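Local atomic coordinates of nigritoxine (Vibrio nigripulchritudo, PDB entry 5M41), a protein that acts as a bacterial toxin against crustaceans and insects. Residues M89-A92 against K96-I99; T111-Q114 against D118-N121; F531-N534 against T538-R541. All coordinates share one frame; numbering follows the deposited sequence.

In the fold
The three contacts illustrate how an elongated chain joins parts that follow each other closely in sequence: two are beta hairpins and one joins a strand to a helix. They come in series, each closing before the next opens. Interaction 1 pairs strands 86-90 and 98-102; interaction 2 then turns from the next strand, 110-113, into helix 117-120. Both reach the same five-stranded antiparallel sheet, their centres are 11 Å apart, and they touch where G98 O probably accepts a hydrogen bond from I113 N. Interaction 3 lies on the opposite side of the chain's centre, about 90 Å from interaction 2 between centres, in a separate four-stranded sheet, and touches neither of the others.

Interaction 1: M89-A92 against K96-I99; sequences MPDA and KTGI
M89 and I99 form an antiparallel hydrogen-bonded pair, and next to it, toward the turn, P90 faces G98 as a non-hydrogen-bonded pair whose CA atoms are 4.3 Å apart. M89 N gives an almost straight bond to I99 O (2.7 Å), lying in the carbonyl plane; the return bond from I99 N to M89 O (2.9 Å) comes in from above the carbonyl plane of M89. A third backbone bond, D91 N to T97 O at 3.0 Å, prolongs the pairing just past the strand ends. Lacking a side chain, G98 can lie this close: a CB there would point at the other strand and run into M89 O and P90 CA, and the backbone angles (phi 141°, psi -139°) crowd any CB against the preceding carbonyl oxygen. G98 CA sits 3.3 Å from M89 O in a CA-H...O contact.

Strands 86-90 and 98-102 form a beta hairpin, and D91, S95 and T97 link across its turn end. T97 OG1 donates to D91 OD2, a bond whose modelled length is doubtfully short. D91 CG stands between its own backbone N and carbonyl carbon (chi1 50°), which turns the carboxylate toward T97. D91 OD1 is hydrogen-bonded to S95 OG, which also bonds T97 N.

At the other end M89 CB and I99 CB lie 4.4 Å apart on one face of the sheet, while the thioether of M89 runs away from I99. That face packs on helix 34-54, with M89 against L49 and I99 against I52; strand 77-80 flanks the hairpin beyond 86-90, and strand 110-113 beyond 98-102.

Interaction 2: T111-Q114 against D118-N121; sequences TNIQ and DFNN
D118 packs its CB on I113 and sends its carboxylate to the backbone of the next residue, Q114. The side chains of D118 and I113 slide past each other in opposite directions: I113 CD1 comes to 3.8 Å from D118 CB, while the oxygen end of D118 travels back toward the strand. D118 OD2 there accepts a hydrogen bond from Q114 N at 2.7 Å, using the anti lone pair, the one turned away from the other carboxylate oxygen. The bond is somewhat bent (153° at the hydrogen). Q115 N donates to the same oxygen, so one atom of D118 grips two successive amides of the chain as it leaves the strand. Q114 CB also rests against this oxygen, 3.6 Å from D118 OD2.

What results is a tight strand-to-helix turn. Strand 110-113, at one edge of a five-stranded antiparallel sheet, ends at I113, and after a few linking residues the chain enters a short, weakly bonded helix around 118-120. The carboxylate of D118 reaches back from the helix to the amides of Q114 and Q115.

Beside this hydrogen-bonded carboxylate, the buried I113 and F119 supply the apolar half of the contact, their side chains crossing at about a right angle. I113 CG2, anti to the backbone N, lies over one face of the F119 ring as a CH-pi contact, 4.1 Å from the centroid and 28° off the normal; its nearest ring atom is F119 CE2 at 3.7 Å. On the same face, I113 CG1 lies 4.0 Å from F119 CE1. F88 of strand 86-90 touches both side chains, and I122 packs on I113.

Interaction 3: F531-N534 against T538-R541; sequences FLDN and TKWR
F531 and K539 satisfy each other's backbone groups. F531 N donates to K539 O at 2.9 Å, the donor tilted well out of the carbonyl plane, whereas K539 N returns a shorter and almost linear bond to F531 O (2.7 Å, 175°) that meets the carbonyl nearly end-on. F531 O also has the CA of T538 at 3.5 Å, a CA-H...O contact from the neighbouring non-hydrogen-bonded pair, L532 with T538.

Among the side chains, D533 OD1 is satisfied locally. It takes hydrogen bonds from N535 N, forming an Asx turn, and from Q537 N. The other oxygen, D533 OD2, lies 3.2 Å from K539 CE but 4.0 Å from K539 NZ, so the opposite charges lie beyond salt-bridge distance and probably attract each other only weakly.

R541 divides its guanidinium between two roles. R541 NE forms a salt bridge with E529 OE2, whose negative charge probably offsets the positive charge of R541, while the flat of the same group stacks on the F531 ring. Their planes are 8° apart and R541 CZ is 3.8 Å from the F531 centroid, a cation-pi contact over the face. K539 CB covers the opposite face, 3.5 Å from F531 CZ, and the ring is thereby sandwiched between arginine and lysine. F531 chi1 of 67° swings the ring across the partner strand to make this possible.

Two antiparallel neighbouring strands joined by a short turn form a beta hairpin, here strands 523-532 and 538-542, the last two of a four-stranded antiparallel meander.

Interaction 1: M89-A92 against K96-I99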
ATOM      1  N   MET A  89       8.233  49.910 -13.146  1.00 42.06           N
ATOM      2  CA  MET A  89       6.935  50.555 -13.130  1.00 44.90           C
ATOM      3  C   MET A  89       7.147  52.071 -12.962  1.00 47.90           C
ATOM      4  O   MET A  89       7.344  52.559 -11.849  1.00 45.86           O
ATOM      5  CB  MET A  89       6.081  49.998 -11.999  1.00 46.51           C
ATOM      6  CG  MET A  89       6.077  48.472 -11.949  1.00 44.53           C
ATOM      7  SD  MET A  89       5.062  47.906 -10.582  1.00 49.00           S
ATOM      8  CE  MET A  89       3.477  48.382 -11.269  1.00 47.08           C
ATOM      9  N   PRO A  90       7.151  52.811 -14.079  1.00 48.33           N
ATOM     10  CA  PRO A  90       7.403  54.250 -13.995  1.00 51.16           C
ATOM     11  C   PRO A  90       6.239  54.937 -13.305  1.00 54.62           C
ATOM     12  O   PRO A  90       5.083  54.490 -13.451  1.00 50.06           O
ATOM     13  CB  PRO A  90       7.480  54.673 -15.458  1.00 48.92           C
ATOM     14  CG  PRO A  90       6.588  53.689 -16.163  1.00 47.86           C
ATOM     15  CD  PRO A  90       6.878  52.388 -15.458  1.00 47.24           C
ATOM     16  N   ASP A  91       6.548  55.994 -12.542  1.00 56.83           N
ATOM     17  CA  ASP A  91       5.518  56.720 -11.809  1.00 58.50           C
ATOM     18  C   ASP A  91       4.680  57.629 -12.705  1.00 60.31           C
ATOM     19  O   ASP A  91       3.618  58.084 -12.298  1.00 62.70           O
ATOM     20  CB  ASP A  91       6.082  57.480 -10.591  1.00 59.12           C
ATOM     21  CG  ASP A  91       7.299  58.335 -10.918  1.00 59.93           C
ATOM     22  OD1 ASP A  91       7.464  58.809 -12.077  1.00 57.77           O
ATOM     23  OD2 ASP A  91       8.121  58.514  -9.991  1.00 58.22           O
ATOM     24  N   ALA A  92       5.152  57.855 -13.927  1.00 59.49           N
ATOM     25  CA  ALA A  92       4.434  58.623 -14.928  1.00 64.56           C
ATOM     26  C   ALA A  92       4.923  58.249 -16.323  1.00 65.81           C
ATOM     27  O   ALA A  92       6.030  57.721 -16.475  1.00 68.86           O
ATOM     28  CB  ALA A  92       4.629  60.127 -14.677  1.00 65.19           C
ATOM     29  N   LYS A  96      11.743  58.377 -15.626  1.00 57.97           N
ATOM     30  CA  LYS A  96      12.879  57.566 -15.217  1.00 58.44           C
ATOM     31  C   LYS A  96      12.789  57.187 -13.737  1.00 54.62           C
ATOM     32  O   LYS A  96      13.671  56.541 -13.196  1.00 55.97           O
ATOM     33  CB  LYS A  96      14.172  58.323 -15.480  1.00 62.23           C
ATOM     34  CG  LYS A  96      14.487  58.509 -16.951  1.00 68.48           C
ATOM     35  CD  LYS A  96      15.572  59.566 -17.119  1.00 71.46           C
ATOM     36  CE  LYS A  96      16.370  59.369 -18.400  1.00 75.44           C
ATOM     37  NZ  LYS A  96      15.498  59.310 -19.606  1.00 74.76           N
ATOM     38  N   THR A  97      11.724  57.598 -13.070  1.00 54.03           N
ATOM     39  CA  THR A  97      11.571  57.249 -11.663  1.00 52.12           C
ATOM     40  C   THR A  97      10.324  56.402 -11.504  1.00 48.54           C
ATOM     41  O   THR A  97       9.470  56.403 -12.374  1.00 48.05           O
ATOM     42  CB  THR A  97      11.515  58.503 -10.748  1.00 52.15           C
ATOM     43  OG1 THR A  97      10.302  59.223 -10.981  1.00 52.18           O
ATOM     44  CG2 THR A  97      12.685  59.419 -11.022  1.00 53.15           C
ATOM     45  N   GLY A  98      10.235  55.701 -10.378  1.00 49.57           N
ATOM     46  CA  GLY A  98       9.190  54.713 -10.120  1.00 48.67           C
ATOM     47  C   GLY A  98       9.764  53.514  -9.378  1.00 50.06           C
ATOM     48  O   GLY A  98      10.595  53.678  -8.473  1.00 48.82           O
ATOM     49  N   ILE A  99       9.335  52.306  -9.760  1.00 46.34           N
ATOM     50  CA  ILE A  99       9.623  51.115  -8.966  1.00 45.32           C
ATOM     51  C   ILE A  99      10.273  50.024  -9.819  1.00 43.79           C
ATOM     52  O   ILE A  99       9.729  49.643 -10.856  1.00 41.94           O
ATOM     53  CB  ILE A  99       8.339  50.577  -8.293  1.00 46.96           C
ATOM     54  CG1 ILE A  99       7.789  51.599  -7.277  1.00 48.51           C
ATOM     55  CG2 ILE A  99       8.603  49.230  -7.622  1.00 45.88           C
ATOM     56  CD1 ILE A  99       6.563  51.120  -6.530  1.00 49.01           C
TER

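Interaction 2: T111-Q114 against D118-N121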
ATOM      1  N   THR A 111      12.006  48.003  -5.366  1.00 47.71           N
ATOM      2  CA  THR A 111      12.859  49.061  -4.885  1.00 51.00           C
ATOM      3  C   THR A 111      12.359  50.365  -5.477  1.00 50.74           C
ATOM      4  O   THR A 111      12.095  50.451  -6.679  1.00 49.72           O
ATOM      5  CB  THR A 111      14.306  48.829  -5.338  1.00 49.51           C
ATOM      6  OG1 THR A 111      14.662  47.486  -5.031  1.00 48.22           O
ATOM      7  CG2 THR A 111      15.287  49.802  -4.624  1.00 50.59           C
ATOM      8  N   ASN A 112      12.199  51.368  -4.622  1.00 52.72           N
ATOM      9  CA  ASN A 112      11.837  52.696  -5.092  1.00 52.81           C
ATOM     10  C   ASN A 112      13.022  53.364  -5.754  1.00 51.32           C
ATOM     11  O   ASN A 112      14.054  53.566  -5.134  1.00 51.41           O
ATOM     12  CB  ASN A 112      11.314  53.537  -3.935  1.00 57.47           C
ATOM     13  CG  ASN A 112      10.025  52.987  -3.375  1.00 61.11           C
ATOM     14  OD1 ASN A 112       9.012  52.937  -4.070  1.00 64.72           O
ATOM     15  ND2 ASN A 112      10.062  52.534  -2.128  1.00 62.65           N
ATOM     16  N   ILE A 113      12.887  53.670  -7.033  1.00 49.64           N
ATOM     17  CA  ILE A 113      13.920  54.404  -7.733  1.00 49.23           C
ATOM     18  C   ILE A 113      13.416  55.846  -7.820  1.00 52.06           C
ATOM     19  O   ILE A 113      12.505  56.156  -8.596  1.00 48.92           O
ATOM     20  CB  ILE A 113      14.197  53.826  -9.129  1.00 48.48           C
ATOM     21  CG1 ILE A 113      14.595  52.333  -9.054  1.00 46.58           C
ATOM     22  CG2 ILE A 113      15.226  54.680  -9.878  1.00 48.25           C
ATOM     23  CD1 ILE A 113      15.876  52.029  -8.284  1.00 49.23           C
ATOM     24  N   GLN A 114      13.999  56.714  -6.995  1.00 54.86           N
ATOM     25  CA  GLN A 114      13.645  58.145  -6.989  1.00 59.38           C
ATOM     26  C   GLN A 114      14.668  59.017  -7.729  1.00 58.25           C
ATOM     27  O   GLN A 114      14.364  60.143  -8.114  1.00 60.32           O
ATOM     28  CB  GLN A 114      13.481  58.644  -5.552  1.00 62.64           C
ATOM     29  CG  GLN A 114      12.464  57.841  -4.750  1.00 66.24           C
ATOM     30  CD  GLN A 114      12.554  58.125  -3.261  1.00 75.65           C
ATOM     31  OE1 GLN A 114      13.142  59.134  -2.841  1.00 75.36           O
ATOM     32  NE2 GLN A 114      11.977  57.233  -2.451  1.00 76.78           N
ATOM     33  N   ASP A 118      20.022  55.759  -7.116  1.00 59.53           N
ATOM     34  CA  ASP A 118      19.345  54.579  -6.555  1.00 58.18           C
ATOM     35  C   ASP A 118      19.690  53.269  -7.294  1.00 55.69           C
ATOM     36  O   ASP A 118      19.793  52.222  -6.668  1.00 55.63           O
ATOM     37  CB  ASP A 118      17.822  54.784  -6.506  1.00 59.01           C
ATOM     38  CG  ASP A 118      17.382  55.810  -5.446  1.00 62.72           C
ATOM     39  OD1 ASP A 118      18.091  55.971  -4.427  1.00 63.55           O
ATOM     40  OD2 ASP A 118      16.301  56.431  -5.621  1.00 60.18           O
ATOM     41  N   PHE A 119      19.846  53.335  -8.619  1.00 54.88           N
ATOM     42  CA  PHE A 119      20.346  52.197  -9.425  1.00 55.09           C
ATOM     43  C   PHE A 119      21.763  51.779  -9.011  1.00 58.05           C
ATOM     44  O   PHE A 119      22.087  50.588  -8.972  1.00 55.22           O
ATOM     45  CB  PHE A 119      20.305  52.515 -10.936  1.00 52.66           C
ATOM     46  CG  PHE A 119      18.923  52.398 -11.555  1.00 50.08           C
ATOM     47  CD1 PHE A 119      18.224  51.192 -11.523  1.00 50.19           C
ATOM     48  CD2 PHE A 119      18.336  53.489 -12.182  1.00 51.65           C
ATOM     49  CE1 PHE A 119      16.956  51.078 -12.092  1.00 49.50           C
ATOM     50  CE2 PHE A 119      17.071  53.395 -12.755  1.00 50.38           C
ATOM     51  CZ  PHE A 119      16.377  52.181 -12.712  1.00 51.18           C
ATOM     52  N   ASN A 120      22.599  52.764  -8.670  1.00 59.52           N
ATOM     53  CA  ASN A 120      23.994  52.489  -8.330  1.00 62.54           C
ATOM     54  C   ASN A 120      24.173  51.710  -7.036  1.00 61.31           C
ATOM     55  O   ASN A 120      25.158  50.988  -6.882  1.00 63.41           O
ATOM     56  CB  ASN A 120      24.819  53.781  -8.317  1.00 65.25           C
ATOM     57  CG  ASN A 120      24.915  54.404  -9.692  1.00 64.92           C
ATOM     58  OD1 ASN A 120      25.961  54.350 -10.331  1.00 67.60           O
ATOM     59  ND2 ASN A 120      23.814  54.969 -10.169  1.00 65.26           N
ATOM     60  N   ASN A 121      23.206  51.843  -6.134  1.00 60.05           N
ATOM     61  CA  ASN A 121      23.224  51.168  -4.840  1.00 62.11           C
ATOM     62  C   ASN A 121      22.725  49.713  -4.873  1.00 62.68           C
ATOM     63  O   ASN A 121      22.835  48.989  -3.880  1.00 63.06           O
ATOM     64  CB  ASN A 121      22.435  51.995  -3.817  1.00 65.81           C
ATOM     65  CG  ASN A 121      23.130  53.319  -3.464  1.00 70.82           C
ATOM     66  OD1 ASN A 121      24.320  53.515  -3.732  1.00 73.86           O
ATOM     67  ND2 ASN A 121      22.386  54.227  -2.860  1.00 72.00           N
TER

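Interaction 3: F531-N534 against T538-R541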
ATOM      1  N   PHE A 531       7.658 -27.315  27.884  1.00 60.83           N
ATOM      2  CA  PHE A 531       8.772 -26.570  28.509  1.00 60.44           C
ATOM      3  C   PHE A 531       9.171 -27.234  29.844  1.00 61.80           C
ATOM      4  O   PHE A 531       8.403 -28.026  30.410  1.00 62.26           O
ATOM      5  CB  PHE A 531       8.392 -25.090  28.711  1.00 60.28           C
ATOM      6  CG  PHE A 531       7.289 -24.881  29.718  1.00 62.38           C
ATOM      7  CD1 PHE A 531       7.592 -24.469  31.029  1.00 63.41           C
ATOM      8  CD2 PHE A 531       5.952 -25.123  29.374  1.00 60.83           C
ATOM      9  CE1 PHE A 531       6.585 -24.294  31.966  1.00 64.61           C
ATOM     10  CE2 PHE A 531       4.936 -24.946  30.307  1.00 63.31           C
ATOM     11  CZ  PHE A 531       5.252 -24.529  31.604  1.00 64.93           C
ATOM     12  N   LEU A 532      10.382 -26.941  30.317  1.00 62.56           N
ATOM     13  CA  LEU A 532      10.906 -27.508  31.569  1.00 65.19           C
ATOM     14  C   LEU A 532      10.636 -26.551  32.725  1.00 63.12           C
ATOM     15  O   LEU A 532      10.856 -25.363  32.596  1.00 61.72           O
ATOM     16  CB  LEU A 532      12.420 -27.771  31.467  1.00 67.27           C
ATOM     17  CG  LEU A 532      12.973 -28.818  30.487  1.00 68.83           C
ATOM     18  CD1 LEU A 532      14.486 -28.927  30.636  1.00 70.75           C
ATOM     19  CD2 LEU A 532      12.321 -30.193  30.640  1.00 69.37           C
ATOM     20  N   ASP A 533      10.126 -27.068  33.840  1.00 64.54           N
ATOM     21  CA  ASP A 533       9.991 -26.243  35.046  1.00 63.96           C
ATOM     22  C   ASP A 533      11.332 -26.257  35.824  1.00 65.06           C
ATOM     23  O   ASP A 533      12.332 -26.831  35.345  1.00 63.41           O
ATOM     24  CB  ASP A 533       8.788 -26.703  35.904  1.00 63.12           C
ATOM     25  CG  ASP A 533       8.973 -28.090  36.511  1.00 65.57           C
ATOM     26  OD1 ASP A 533      10.108 -28.623  36.549  1.00 64.05           O
ATOM     27  OD2 ASP A 533       7.961 -28.679  36.948  1.00 68.22           O
ATOM     28  N   ASN A 534      11.340 -25.642  37.011  1.00 65.78           N
ATOM     29  CA  ASN A 534      12.535 -25.523  37.861  1.00 67.15           C
ATOM     30  C   ASN A 534      13.192 -26.857  38.206  1.00 67.15           C
ATOM     31  O   ASN A 534      14.397 -26.907  38.486  1.00 66.74           O
ATOM     32  CB  ASN A 534      12.184 -24.828  39.179  1.00 68.85           C
ATOM     33  CG  ASN A 534      12.111 -23.330  39.045  1.00 70.28           C
ATOM     34  OD1 ASN A 534      12.624 -22.745  38.085  1.00 69.73           O
ATOM     35  ND2 ASN A 534      11.484 -22.687  40.024  1.00 71.85           N
ATOM     36  N   THR A 538       8.765 -31.967  32.466  1.00 68.23           N
ATOM     37  CA  THR A 538       8.156 -31.416  31.261  1.00 66.46           C
ATOM     38  C   THR A 538       6.745 -30.970  31.583  1.00 65.25           C
ATOM     39  O   THR A 538       5.950 -31.742  32.090  1.00 67.59           O
ATOM     40  CB  THR A 538       8.158 -32.410  30.091  1.00 66.64           C
ATOM     41  OG1 THR A 538       9.507 -32.744  29.767  1.00 67.24           O
ATOM     42  CG2 THR A 538       7.493 -31.784  28.834  1.00 64.57           C
ATOM     43  N   LYS A 539       6.473 -29.699  31.327  1.00 63.38           N
ATOM     44  CA  LYS A 539       5.146 -29.113  31.474  1.00 64.66           C
ATOM     45  C   LYS A 539       4.639 -28.658  30.090  1.00 64.32           C
ATOM     46  O   LYS A 539       5.402 -28.627  29.122  1.00 61.60           O
ATOM     47  CB  LYS A 539       5.211 -27.903  32.413  1.00 67.39           C
ATOM     48  CG  LYS A 539       5.697 -28.189  33.840  1.00 71.51           C
ATOM     49  CD  LYS A 539       4.581 -28.786  34.677  1.00 75.72           C
ATOM     50  CE  LYS A 539       4.909 -28.722  36.162  1.00 83.01           C
ATOM     51  NZ  LYS A 539       4.055 -29.671  36.936  1.00 86.97           N
ATOM     52  N   TRP A 540       3.365 -28.282  30.016  1.00 63.83           N
ATOM     53  CA  TRP A 540       2.724 -27.923  28.748  1.00 63.15           C
ATOM     54  C   TRP A 540       1.868 -26.721  28.905  1.00 63.83           C
ATOM     55  O   TRP A 540       1.253 -26.539  29.953  1.00 65.83           O
ATOM     56  CB  TRP A 540       1.854 -29.074  28.283  1.00 63.72           C
ATOM     57  CG  TRP A 540       2.655 -30.290  27.925  1.00 64.27           C
ATOM     58  CD1 TRP A 540       3.052 -31.323  28.771  1.00 66.03           C
ATOM     59  CD2 TRP A 540       3.209 -30.634  26.609  1.00 63.57           C
ATOM     60  NE1 TRP A 540       3.783 -32.257  28.086  1.00 66.75           N
ATOM     61  CE2 TRP A 540       3.909 -31.911  26.781  1.00 66.04           C
ATOM     62  CE3 TRP A 540       3.194 -30.033  25.350  1.00 62.68           C
ATOM     63  CZ2 TRP A 540       4.560 -32.548  25.723  1.00 65.28           C
ATOM     64  CZ3 TRP A 540       3.851 -30.682  24.293  1.00 62.37           C
ATOM     65  CH2 TRP A 540       4.509 -31.912  24.474  1.00 63.33           C
ATOM     66  N   ARG A 541       1.811 -25.880  27.872  1.00 62.89           N
ATOM     67  CA  ARG A 541       0.873 -24.754  27.876  1.00 63.73           C
ATOM     68  C   ARG A 541       0.304 -24.412  26.483  1.00 61.50           C
ATOM     69  O   ARG A 541       0.957 -24.624  25.447  1.00 57.17           O
ATOM     70  CB  ARG A 541       1.498 -23.517  28.535  1.00 63.80           C
ATOM     71  CG  ARG A 541       2.659 -22.907  27.761  1.00 66.28           C
ATOM     72  CD  ARG A 541       3.513 -21.966  28.606  1.00 67.86           C
ATOM     73  NE  ARG A 541       4.831 -21.816  27.990  1.00 67.81           N
ATOM     74  CZ  ARG A 541       5.955 -21.506  28.632  1.00 68.60           C
ATOM     75  NH1 ARG A 541       5.962 -21.291  29.948  1.00 67.95           N
ATOM     76  NH2 ARG A 541       7.083 -21.427  27.942  1.00 66.98           N
TER